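PDB 4JZ5: Gp26 from Listeria phage P40, which probably hydrolyses the glycan strands of Listeria cell-wall peptidoglycan, acting as the phage endolysin ply40 through its catalytic domain of glycoside hydrolase family 25. Local coordinates for residues R61-A66 against R105-E110; G77-A82 against L168-R173; L116-V121 against D153-T158; R134-V139 against V145-Y150. All coordinates share one frame; numbering follows the deposited sequence.

Contact 1 (R61-A66 against R105-E110)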
# COMPACT_ATOMS: atom_id res chain seq x y z
N ARG A 61 -7.93 12.24 0.51
CA ARG A 61 -6.81 12.85 -0.19
C ARG A 61 -6.37 12.04 -1.41
O ARG A 61 -5.33 12.34 -1.98
CB ARG A 61 -5.61 13.06 0.76
CG ARG A 61 -5.89 13.98 1.95
CD ARG A 61 -6.05 15.45 1.61
NE ARG A 61 -6.57 16.16 2.79
CZ ARG A 61 -6.64 17.47 2.91
NH1 ARG A 61 -6.21 18.27 1.95
NH2 ARG A 61 -7.13 18.00 4.02
N LEU A 62 -7.14 11.03 -1.79
CA LEU A 62 -6.76 10.19 -2.93
C LEU A 62 -6.44 11.02 -4.18
O LEU A 62 -5.37 10.87 -4.78
CB LEU A 62 -7.88 9.21 -3.25
CG LEU A 62 -7.76 8.46 -4.58
CD1 LEU A 62 -6.54 7.58 -4.61
CD2 LEU A 62 -9.01 7.62 -4.81
N GLU A 63 -7.35 11.89 -4.57
CA GLU A 63 -7.13 12.62 -5.80
C GLU A 63 -6.03 13.66 -5.64
O GLU A 63 -5.23 13.84 -6.55
CB GLU A 63 -8.43 13.23 -6.29
CG GLU A 63 -9.43 12.13 -6.67
CD GLU A 63 -10.77 12.65 -7.11
OE1 GLU A 63 -10.83 13.79 -7.59
OE2 GLU A 63 -11.76 11.91 -6.95
N GLN A 64 -5.98 14.32 -4.49
CA GLN A 64 -4.91 15.29 -4.25
C GLN A 64 -3.54 14.63 -4.37
O GLN A 64 -2.64 15.15 -5.02
CB GLN A 64 -5.06 15.92 -2.87
CG GLN A 64 -3.98 16.91 -2.54
CD GLN A 64 -3.98 17.28 -1.09
OE1 GLN A 64 -5.00 17.74 -0.57
NE2 GLN A 64 -2.86 17.08 -0.41
N HIS A 65 -3.39 13.48 -3.72
CA HIS A 65 -2.11 12.80 -3.73
C HIS A 65 -1.79 12.27 -5.11
O HIS A 65 -0.65 12.38 -5.57
CB HIS A 65 -2.09 11.65 -2.70
CG HIS A 65 -2.01 12.15 -1.30
ND1 HIS A 65 -2.46 11.47 -0.18
CD2 HIS A 65 -1.50 13.31 -0.85
CE1 HIS A 65 -2.22 12.21 0.89
NE2 HIS A 65 -1.64 13.33 0.51
N ALA A 66 -2.76 11.69 -5.81
CA ALA A 66 -2.50 11.19 -7.15
C ALA A 66 -2.04 12.30 -8.08
O ALA A 66 -1.06 12.15 -8.82
CB ALA A 66 -3.74 10.51 -7.71
N ARG A 105 -6.62 7.39 -13.11
CA ARG A 105 -6.39 7.45 -14.55
C ARG A 105 -7.22 8.56 -15.21
O ARG A 105 -6.76 9.19 -16.16
CB ARG A 105 -6.65 6.10 -15.22
CG ARG A 105 -5.71 5.00 -14.75
CD ARG A 105 -5.53 3.93 -15.82
NE ARG A 105 -4.83 4.48 -16.98
CZ ARG A 105 -5.31 4.57 -18.21
NH1 ARG A 105 -6.52 4.12 -18.53
NH2 ARG A 105 -4.56 5.14 -19.13
N GLN A 106 -8.42 8.82 -14.71
CA GLN A 106 -9.24 9.91 -15.21
C GLN A 106 -8.54 11.26 -15.05
O GLN A 106 -8.76 12.16 -15.86
CB GLN A 106 -10.59 9.94 -14.49
CG GLN A 106 -11.53 11.04 -14.96
CD GLN A 106 -12.35 10.66 -16.17
OE1 GLN A 106 -12.60 9.47 -16.42
NE2 GLN A 106 -12.78 11.65 -16.94
N LEU A 107 -7.71 11.39 -14.02
CA LEU A 107 -6.96 12.62 -13.77
C LEU A 107 -5.63 12.64 -14.51
O LEU A 107 -4.85 13.57 -14.37
CB LEU A 107 -6.73 12.78 -12.28
CG LEU A 107 -8.02 12.92 -11.47
CD1 LEU A 107 -7.74 12.72 -9.99
CD2 LEU A 107 -8.66 14.28 -11.72
N GLY A 108 -5.39 11.60 -15.31
CA GLY A 108 -4.17 11.49 -16.10
C GLY A 108 -3.05 10.76 -15.39
O GLY A 108 -1.98 10.56 -15.99
N ALA A 109 -3.27 10.35 -14.14
CA ALA A 109 -2.22 9.70 -13.38
C ALA A 109 -2.20 8.21 -13.72
O ALA A 109 -3.17 7.66 -14.30
CB ALA A 109 -2.44 9.93 -11.91
N GLU A 110 -1.09 7.55 -13.43
CA GLU A 110 -0.94 6.16 -13.78
C GLU A 110 -0.33 5.36 -12.62
O GLU A 110 0.88 5.20 -12.55
CB GLU A 110 -0.06 6.03 -15.03
CG GLU A 110 -0.63 6.75 -16.26
CD GLU A 110 -1.84 6.07 -16.88
OE1 GLU A 110 -2.17 4.94 -16.46
OE2 GLU A 110 -2.47 6.68 -17.78
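Glu63 and Leu107 both hold CG anti to the carbonyl carbon (chi1 -65° and -63°), which brings their side chains into the space between two neighbouring helices of the alpha/beta barrel. The leucine comes from a Schellman motif that ends helix 87-106: Gly108, with positive phi, turns the chain out of the last helical turn. Leu107 CD1 lies 3.8 Å from Glu63 CG and equally close to Glu63 CB, so one methyl branch rests against the aliphatic base of the glutamate, and the two side chains cross at about a right angle. Deeper in, Ala66 and Ala109 close the interface with short side chains. Ala66 CB is 4.4 Å from Ala109 CB, and both alanines also touch Phe76 of strand 76-81. Leu62, on the same helix, packs beside them on Ala100 and Cys104 of helix 87-106 and on Ile49 and Leu78 of the sheet. No hydrogen bond passes between 61-66 and 105-110. Across the turn, Arg105 grips Glu110 side-on in a two-nitrogen salt bridge that ties the helix end to the outgoing chain: Arg105 NE reaches Glu110 OE1 at 2.7 Å, and Arg105 NH2 meets the syn lone pair of Glu110 OE2 at 2.9 Å.

Contact 2 (G77-A82 against L168-R173); sequences GLYHYA and LRWVAR
Tyr79 and Trp170 make this contact alone, reaching toward each other from strands whose backbones stay well apart, with 10.8 Å between Tyr79 CA and Trp170 CA. The indole sends its six-membered ring forward, edge first, toward the face of the phenol. The two planes stand at 86° and the ring centroids are 6.0 Å apart, so the pair is an offset edge-to-face stack. The shift off centre brings the benzo edge down to the base of the tyrosine side chain: Trp170 CZ3 sits 4.1 Å from Tyr79 CB, which lies near the plane of the indole. Strands 76-81 and 169-172 belong to the curled sheet of a family 25 alpha/beta barrel, with strands 114-117 and 147-152 between them, and the rings meet in its interior, the centre of the contact about 4 Å from the centre of the chain. Tyr79 has its CG between the backbone N and the carbonyl carbon (chi1 76°), with Arg50 and Asp117 touching it from the two adjoining strands. Trp170 instead holds CG anti to its N (chi1 -175°), which carries the indole inward. The buried Trp170 NE1 is satisfied by Asn210 OD1, a bond that limits rotation of the indole, and the ring of Tyr150 packs against Trp170 edge-to-face.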
# COMPACT_ATOMS: atom_id res chain seq x y z
N GLY A 77 1.58 3.88 -6.35
CA GLY A 77 0.57 2.85 -6.34
C GLY A 77 -0.53 3.17 -5.34
O GLY A 77 -0.50 4.20 -4.67
N LEU A 78 -1.49 2.25 -5.21
CA LEU A 78 -2.65 2.44 -4.33
C LEU A 78 -2.77 1.28 -3.36
O LEU A 78 -2.47 0.14 -3.74
CB LEU A 78 -3.96 2.46 -5.10
CG LEU A 78 -4.08 3.45 -6.25
CD1 LEU A 78 -5.46 3.33 -6.88
CD2 LEU A 78 -3.79 4.88 -5.87
N TYR A 79 -3.27 1.53 -2.15
CA TYR A 79 -3.64 0.45 -1.26
C TYR A 79 -5.03 0.68 -0.70
O TYR A 79 -5.41 1.79 -0.33
CB TYR A 79 -2.60 0.26 -0.12
CG TYR A 79 -2.65 1.28 1.01
CD1 TYR A 79 -3.46 1.08 2.12
CD2 TYR A 79 -1.84 2.41 0.99
CE1 TYR A 79 -3.50 1.98 3.17
CE2 TYR A 79 -1.87 3.33 2.04
CZ TYR A 79 -2.70 3.10 3.13
OH TYR A 79 -2.76 3.98 4.18
N HIS A 80 -5.79 -0.41 -0.61
CA HIS A 80 -7.14 -0.42 -0.09
C HIS A 80 -7.16 -0.98 1.33
O HIS A 80 -6.63 -2.06 1.56
CB HIS A 80 -8.01 -1.32 -0.96
CG HIS A 80 -9.40 -1.47 -0.44
ND1 HIS A 80 -9.88 -2.57 0.24
CD2 HIS A 80 -10.41 -0.58 -0.49
CE1 HIS A 80 -11.15 -2.35 0.56
NE2 HIS A 80 -11.48 -1.14 0.13
N TYR A 81 -7.78 -0.25 2.26
CA TYR A 81 -7.92 -0.72 3.63
C TYR A 81 -9.18 -1.57 3.73
O TYR A 81 -10.31 -1.07 3.63
CB TYR A 81 -7.98 0.46 4.62
CG TYR A 81 -7.92 -0.02 6.05
CD1 TYR A 81 -9.06 -0.46 6.70
CD2 TYR A 81 -6.71 -0.12 6.72
CE1 TYR A 81 -9.01 -0.93 8.00
CE2 TYR A 81 -6.65 -0.58 8.03
CZ TYR A 81 -7.80 -1.01 8.64
OH TYR A 81 -7.74 -1.48 9.94
N ALA A 82 -8.98 -2.87 3.89
CA ALA A 82 -10.08 -3.83 3.83
C ALA A 82 -10.96 -3.86 5.06
O ALA A 82 -10.46 -3.86 6.19
CB ALA A 82 -9.52 -5.21 3.61
N LEU A 168 3.28 -9.18 -4.32
CA LEU A 168 4.29 -8.51 -3.50
C LEU A 168 3.97 -8.56 -2.01
O LEU A 168 2.90 -8.13 -1.59
CB LEU A 168 4.45 -7.06 -3.95
CG LEU A 168 5.78 -6.40 -3.58
CD1 LEU A 168 6.21 -5.40 -4.66
CD2 LEU A 168 5.71 -5.72 -2.23
N ARG A 169 4.90 -9.10 -1.24
CA ARG A 169 4.76 -9.18 0.22
C ARG A 169 5.19 -7.89 0.90
O ARG A 169 6.38 -7.58 0.95
CB ARG A 169 5.60 -10.33 0.76
CG ARG A 169 5.25 -11.71 0.22
CD ARG A 169 6.34 -12.73 0.54
NE ARG A 169 6.55 -12.95 1.97
CZ ARG A 169 5.92 -13.86 2.71
NH1 ARG A 169 5.02 -14.67 2.18
NH2 ARG A 169 6.20 -13.95 4.00
N TRP A 170 4.22 -7.16 1.43
CA TRP A 170 4.45 -5.89 2.10
C TRP A 170 4.16 -6.13 3.58
O TRP A 170 3.01 -6.31 3.99
CB TRP A 170 3.54 -4.84 1.47
CG TRP A 170 3.74 -3.45 1.97
CD1 TRP A 170 4.73 -2.98 2.79
CD2 TRP A 170 2.90 -2.33 1.67
NE1 TRP A 170 4.56 -1.64 3.00
CE2 TRP A 170 3.44 -1.22 2.33
CE3 TRP A 170 1.74 -2.17 0.91
CZ2 TRP A 170 2.85 0.04 2.27
CZ3 TRP A 170 1.16 -0.92 0.84
CH2 TRP A 170 1.71 0.17 1.52
N VAL A 171 5.22 -6.19 4.38
CA VAL A 171 5.13 -6.62 5.76
C VAL A 171 5.58 -5.52 6.71
O VAL A 171 6.65 -4.94 6.52
CB VAL A 171 5.97 -7.89 6.01
CG1 VAL A 171 5.73 -8.42 7.42
CG2 VAL A 171 5.64 -8.97 4.98
N ALA A 172 4.76 -5.25 7.72
CA ALA A 172 5.09 -4.24 8.72
C ALA A 172 5.70 -4.84 9.97
O ALA A 172 5.22 -5.84 10.50
CB ALA A 172 3.86 -3.44 9.09
N ARG A 173 6.76 -4.19 10.44
CA ARG A 173 7.35 -4.50 11.75
C ARG A 173 8.13 -3.28 12.17
O ARG A 173 9.08 -2.90 11.48
CB ARG A 173 8.26 -5.72 11.69
CG ARG A 173 8.83 -6.12 13.06
CD ARG A 173 7.74 -6.54 14.03
NE ARG A 173 8.27 -6.89 15.34
CZ ARG A 173 8.77 -8.08 15.68
NH1 ARG A 173 8.83 -9.08 14.80
NH2 ARG A 173 9.23 -8.28 16.90

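Contact 3 (L116-V121 against D153-T158); sequences LDYEEV and DSFWKT
Phe155 lies flat against the backbone that follows strand 114-117. Glu119 CA stands over the centre of its ring, 4.0 Å from the centroid and only 9° off the ring normal, a CH-pi contact. Around the ring, Tyr118 O is 3.3 Å from Phe155 CE1 in an oblique approach, and the edge of the Tyr118 ring meets the phenylalanine with Tyr118 CD2 3.7 Å from Phe155 CE1. Val121 adds a methyl at the ring edge, its CG2 4.1 Å from Phe155 CZ. Having CG anti to the backbone N (chi1 -175°) swings the phenylalanine off helix 153-158 toward this loop. Further out, His159 stacks on Phe155, while Phe84, Val128 and Cys132 pack on Tyr118 and Glu120 O sits above one face of the tyrosine near its rim. The end of Glu119 leads away from the helix, toward Tyr81 and Tyr150, and Glu120 OE2 is hydrogen-bonded to Tyr81 OH. Asp117-Tyr118-Glu119 fits the Asp-X-Glu signature of family 25 hydrolases, set at the C-terminal end of a barrel strand, consistent with an active-site position. With no hydrogen bond between 116-121 and 153-158, dispersion and the CH-pi contact seat this acidic loop on the helix while its carboxylates face elsewhere.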
# COMPACT_ATOMS: atom_id res chain seq x y z
N LEU A 116 -3.83 -4.89 -1.34
CA LEU A 116 -4.80 -5.17 -0.31
C LEU A 116 -4.12 -5.02 1.06
O LEU A 116 -3.17 -5.75 1.36
CB LEU A 116 -5.31 -6.60 -0.46
CG LEU A 116 -6.22 -7.13 0.64
CD1 LEU A 116 -7.42 -6.23 0.83
CD2 LEU A 116 -6.67 -8.54 0.34
N ASP A 117 -4.61 -4.09 1.87
CA ASP A 117 -4.16 -3.91 3.26
C ASP A 117 -5.17 -4.61 4.15
O ASP A 117 -6.33 -4.17 4.27
CB ASP A 117 -4.11 -2.39 3.52
CG ASP A 117 -3.82 -2.01 4.96
OD1 ASP A 117 -4.00 -2.82 5.87
OD2 ASP A 117 -3.44 -0.84 5.18
N TYR A 118 -4.77 -5.75 4.70
CA TYR A 118 -5.69 -6.61 5.44
C TYR A 118 -5.14 -6.80 6.83
O TYR A 118 -4.24 -7.64 7.03
CB TYR A 118 -5.90 -7.98 4.76
CG TYR A 118 -7.14 -8.65 5.32
CD1 TYR A 118 -8.39 -8.35 4.82
CD2 TYR A 118 -7.07 -9.49 6.41
CE1 TYR A 118 -9.53 -8.90 5.37
CE2 TYR A 118 -8.20 -10.04 6.96
CZ TYR A 118 -9.43 -9.73 6.46
OH TYR A 118 -10.54 -10.29 7.04
N GLU A 119 -5.66 -6.04 7.79
CA GLU A 119 -5.09 -6.04 9.13
C GLU A 119 -6.13 -6.06 10.25
O GLU A 119 -5.79 -5.93 11.42
CB GLU A 119 -4.15 -4.85 9.28
CG GLU A 119 -4.83 -3.51 9.21
CD GLU A 119 -3.83 -2.34 9.21
OE1 GLU A 119 -3.42 -1.85 8.15
OE2 GLU A 119 -3.44 -1.89 10.31
N GLU A 120 -7.40 -6.25 9.89
CA GLU A 120 -8.46 -6.54 10.86
C GLU A 120 -9.47 -7.41 10.13
O GLU A 120 -9.45 -7.50 8.91
CB GLU A 120 -9.10 -5.26 11.41
CG GLU A 120 -9.87 -4.42 10.39
CD GLU A 120 -10.57 -3.24 11.05
OE1 GLU A 120 -11.65 -3.45 11.65
OE2 GLU A 120 -10.03 -2.11 11.00
N VAL A 121 -10.33 -8.07 10.89
CA VAL A 121 -11.28 -9.01 10.32
C VAL A 121 -12.71 -8.57 10.58
O VAL A 121 -13.10 -8.37 11.73
CB VAL A 121 -11.07 -10.42 10.89
CG1 VAL A 121 -12.04 -11.40 10.24
CG2 VAL A 121 -9.62 -10.88 10.69
N ASP A 153 3.61 -8.25 10.58
CA ASP A 153 4.29 -9.52 10.80
C ASP A 153 3.42 -10.56 11.52
O ASP A 153 3.12 -11.61 10.98
CB ASP A 153 5.56 -9.20 11.60
CG ASP A 153 6.51 -10.38 11.72
OD1 ASP A 153 6.22 -11.49 11.23
OD2 ASP A 153 7.58 -10.18 12.34
N SER A 154 3.02 -10.24 12.75
CA SER A 154 2.26 -11.15 13.60
C SER A 154 0.90 -11.50 13.00
O SER A 154 0.51 -12.67 12.98
CB SER A 154 2.07 -10.54 14.98
OG SER A 154 1.30 -11.40 15.80
N PHE A 155 0.17 -10.50 12.54
CA PHE A 155 -1.13 -10.74 11.93
C PHE A 155 -0.98 -11.68 10.73
O PHE A 155 -1.77 -12.61 10.53
CB PHE A 155 -1.77 -9.43 11.49
CG PHE A 155 -3.15 -9.58 10.96
CD1 PHE A 155 -3.37 -9.99 9.66
CD2 PHE A 155 -4.25 -9.36 11.78
CE1 PHE A 155 -4.65 -10.16 9.18
CE2 PHE A 155 -5.54 -9.52 11.30
CZ PHE A 155 -5.74 -9.92 9.99
N TRP A 156 0.03 -11.42 9.91
CA TRP A 156 0.28 -12.21 8.71
C TRP A 156 0.46 -13.68 9.07
O TRP A 156 -0.17 -14.57 8.48
CB TRP A 156 1.53 -11.67 8.02
CG TRP A 156 1.87 -12.24 6.68
CD1 TRP A 156 2.23 -13.53 6.40
CD2 TRP A 156 1.93 -11.54 5.44
NE1 TRP A 156 2.48 -13.68 5.06
CE2 TRP A 156 2.31 -12.46 4.45
CE3 TRP A 156 1.68 -10.21 5.06
CZ2 TRP A 156 2.44 -12.11 3.10
CZ3 TRP A 156 1.82 -9.87 3.73
CH2 TRP A 156 2.19 -10.81 2.77
N LYS A 157 1.30 -13.95 10.06
CA LYS A 157 1.55 -15.32 10.48
C LYS A 157 0.30 -15.98 11.02
O LYS A 157 -0.01 -17.13 10.69
CB LYS A 157 2.64 -15.34 11.55
CG LYS A 157 4.03 -15.01 11.03
CD LYS A 157 5.12 -15.21 12.06
CE LYS A 157 5.00 -14.24 13.22
NZ LYS A 157 6.19 -14.33 14.12
N THR A 158 -0.42 -15.28 11.89
CA THR A 158 -1.54 -15.89 12.60
C THR A 158 -2.83 -15.99 11.78
O THR A 158 -3.80 -16.58 12.25
CB THR A 158 -1.84 -15.17 13.92
OG1 THR A 158 -2.25 -13.82 13.66
CG2 THR A 158 -0.62 -15.20 14.85

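Contact 4 (R134-V139 against V145-Y150)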
# COMPACT_ATOMS: atom_id res chain seq x y z
N ARG A 134 -10.01 -13.90 -3.06
CA ARG A 134 -11.11 -13.44 -3.90
C ARG A 134 -10.94 -11.97 -4.25
O ARG A 134 -11.16 -11.57 -5.41
CB ARG A 134 -12.46 -13.67 -3.22
CG ARG A 134 -12.79 -15.15 -3.03
CD ARG A 134 -14.13 -15.30 -2.32
NE ARG A 134 -15.23 -14.84 -3.16
CZ ARG A 134 -16.16 -13.96 -2.82
NH1 ARG A 134 -16.18 -13.39 -1.62
NH2 ARG A 134 -17.08 -13.64 -3.71
N PHE A 135 -10.57 -11.15 -3.27
CA PHE A 135 -10.34 -9.73 -3.51
C PHE A 135 -9.24 -9.51 -4.54
O PHE A 135 -9.42 -8.78 -5.51
CB PHE A 135 -9.99 -9.06 -2.18
CG PHE A 135 -9.70 -7.58 -2.28
CD1 PHE A 135 -8.48 -7.13 -2.75
CD2 PHE A 135 -10.65 -6.65 -1.87
CE1 PHE A 135 -8.22 -5.77 -2.84
CE2 PHE A 135 -10.39 -5.29 -1.95
CZ PHE A 135 -9.17 -4.85 -2.44
N ILE A 136 -8.09 -10.13 -4.31
CA ILE A 136 -6.92 -9.94 -5.16
C ILE A 136 -7.19 -10.45 -6.58
O ILE A 136 -6.87 -9.76 -7.55
CB ILE A 136 -5.71 -10.61 -4.50
CG1 ILE A 136 -5.30 -9.81 -3.25
CG2 ILE A 136 -4.55 -10.77 -5.49
CD1 ILE A 136 -4.31 -10.52 -2.37
N ASP A 137 -7.78 -11.63 -6.70
CA ASP A 137 -8.11 -12.16 -8.01
C ASP A 137 -9.02 -11.19 -8.75
O ASP A 137 -8.87 -11.00 -9.97
CB ASP A 137 -8.87 -13.48 -7.89
CG ASP A 137 -8.02 -14.64 -7.37
OD1 ASP A 137 -6.80 -14.52 -7.25
OD2 ASP A 137 -8.63 -15.71 -7.10
N HIS A 138 -10.00 -10.62 -8.07
CA HIS A 138 -10.92 -9.72 -8.74
C HIS A 138 -10.20 -8.48 -9.26
O HIS A 138 -10.38 -8.07 -10.41
CB HIS A 138 -12.08 -9.34 -7.82
CG HIS A 138 -13.17 -8.63 -8.53
ND1 HIS A 138 -14.04 -9.28 -9.37
CD2 HIS A 138 -13.53 -7.32 -8.56
CE1 HIS A 138 -14.89 -8.41 -9.88
NE2 HIS A 138 -14.60 -7.21 -9.40
N VAL A 139 -9.39 -7.86 -8.41
CA VAL A 139 -8.70 -6.65 -8.82
C VAL A 139 -7.74 -6.92 -9.98
O VAL A 139 -7.70 -6.16 -10.95
CB VAL A 139 -7.96 -6.01 -7.64
CG1 VAL A 139 -7.18 -4.79 -8.09
CG2 VAL A 139 -8.94 -5.64 -6.53
N VAL A 145 -3.22 -5.04 -13.51
CA VAL A 145 -2.14 -4.43 -12.73
C VAL A 145 -1.77 -5.41 -11.63
O VAL A 145 -2.63 -6.15 -11.13
CB VAL A 145 -2.62 -3.08 -12.15
CG1 VAL A 145 -1.55 -2.44 -11.27
CG2 VAL A 145 -3.00 -2.14 -13.28
N LYS A 146 -0.51 -5.44 -11.24
CA LYS A 146 -0.10 -6.30 -10.14
C LYS A 146 -0.72 -5.87 -8.82
O LYS A 146 -0.92 -4.68 -8.56
CB LYS A 146 1.42 -6.34 -10.01
CG LYS A 146 2.10 -6.99 -11.20
CD LYS A 146 3.59 -7.16 -10.97
CE LYS A 146 4.28 -7.82 -12.14
NZ LYS A 146 3.82 -9.22 -12.37
N VAL A 147 -1.02 -6.85 -7.98
CA VAL A 147 -1.66 -6.61 -6.69
C VAL A 147 -0.91 -7.39 -5.62
O VAL A 147 -0.79 -8.61 -5.71
CB VAL A 147 -3.13 -7.06 -6.69
CG1 VAL A 147 -3.77 -6.79 -5.35
CG2 VAL A 147 -3.90 -6.36 -7.80
N GLY A 148 -0.44 -6.67 -4.61
CA GLY A 148 0.21 -7.27 -3.46
C GLY A 148 -0.65 -7.24 -2.21
O GLY A 148 -1.82 -6.85 -2.25
N LEU A 149 -0.04 -7.68 -1.11
CA LEU A 149 -0.74 -7.90 0.15
C LEU A 149 0.10 -7.31 1.27
O LEU A 149 1.30 -7.53 1.33
CB LEU A 149 -0.93 -9.40 0.38
CG LEU A 149 -1.63 -9.81 1.67
CD1 LEU A 149 -3.05 -9.29 1.75
CD2 LEU A 149 -1.61 -11.33 1.78
N TYR A 150 -0.58 -6.56 2.15
CA TYR A 150 0.05 -5.92 3.30
C TYR A 150 -0.62 -6.37 4.59
O TYR A 150 -1.84 -6.38 4.70
CB TYR A 150 -0.07 -4.39 3.20
CG TYR A 150 0.22 -3.64 4.48
CD1 TYR A 150 -0.78 -3.45 5.45
CD2 TYR A 150 1.48 -3.11 4.73
CE1 TYR A 150 -0.53 -2.77 6.61
CE2 TYR A 150 1.74 -2.43 5.90
CZ TYR A 150 0.73 -2.25 6.83
OH TYR A 150 0.94 -1.57 8.01
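Flat groups stand at the margin of the contact among Ile136, Val139 and Val147: the Gly148 carbonyl passes beside the isoleucine, its O 4.4 Å from Ile136 CD1, and the ring of Phe135, whose end leans toward the strand without touching it, meets His80 with planes at about 25° and also packs on Leu116. Aliphatic branches do the work. Val147 points at the helix and splits its two methyls between residues one turn apart. Val147 CG1 lies 4.0 Å from Ile136 CG1, and Val147 CG2 packs more tightly, 3.6 Å from Val139 CG1. The second pair of side chains crosses at about a right angle, the first at a slant. These are the helix and second strand of a beta-alpha-beta crossover, strand 114-117 to helix 128-143 to strand 147-152, in the alpha/beta barrel. The axes of helix 134-139 and strand 147-150 approach to 8.9 Å and run roughly antiparallel, at 154°, as the helix returns the chain before the strand sets out again. Ile136 CG1 is anti to the carbonyl carbon (chi1 -70°) and its chain extends from there along the strand, until CD1 comes 4.5 Å from Leu149 CD1. Val164, in a loop, touches Ile136, and Val139 reaches across to Leu114 of the first strand.

How the contacts relate
Contact 2 sits inside the barrel, with contacts 3 and 4 each centred about 10 Å from its centre. Contact 4 holds a helix on the outside of the same sheet. Trp170 N, 2.9 Å from Leu149 O in a probable hydrogen bond, joins contacts 2 and 4. Strand 114-117 of contact 3 lies between strand 76-81 of contact 2 and strand 147-152 of contact 4, with Asp117 N 2.9 Å from His80 O and Leu116 O 2.8 Å from Tyr150 N. Asp117 and Glu119, probably part of the active site, thus adjoin Tyr79, Tyr81 and Tyr150. Contact 1 is remote, its centre about 27 Å from that of contact 3, yet Leu62 CD1 reaches Leu78 CD2 of contact 2's strand at 4.1 Å.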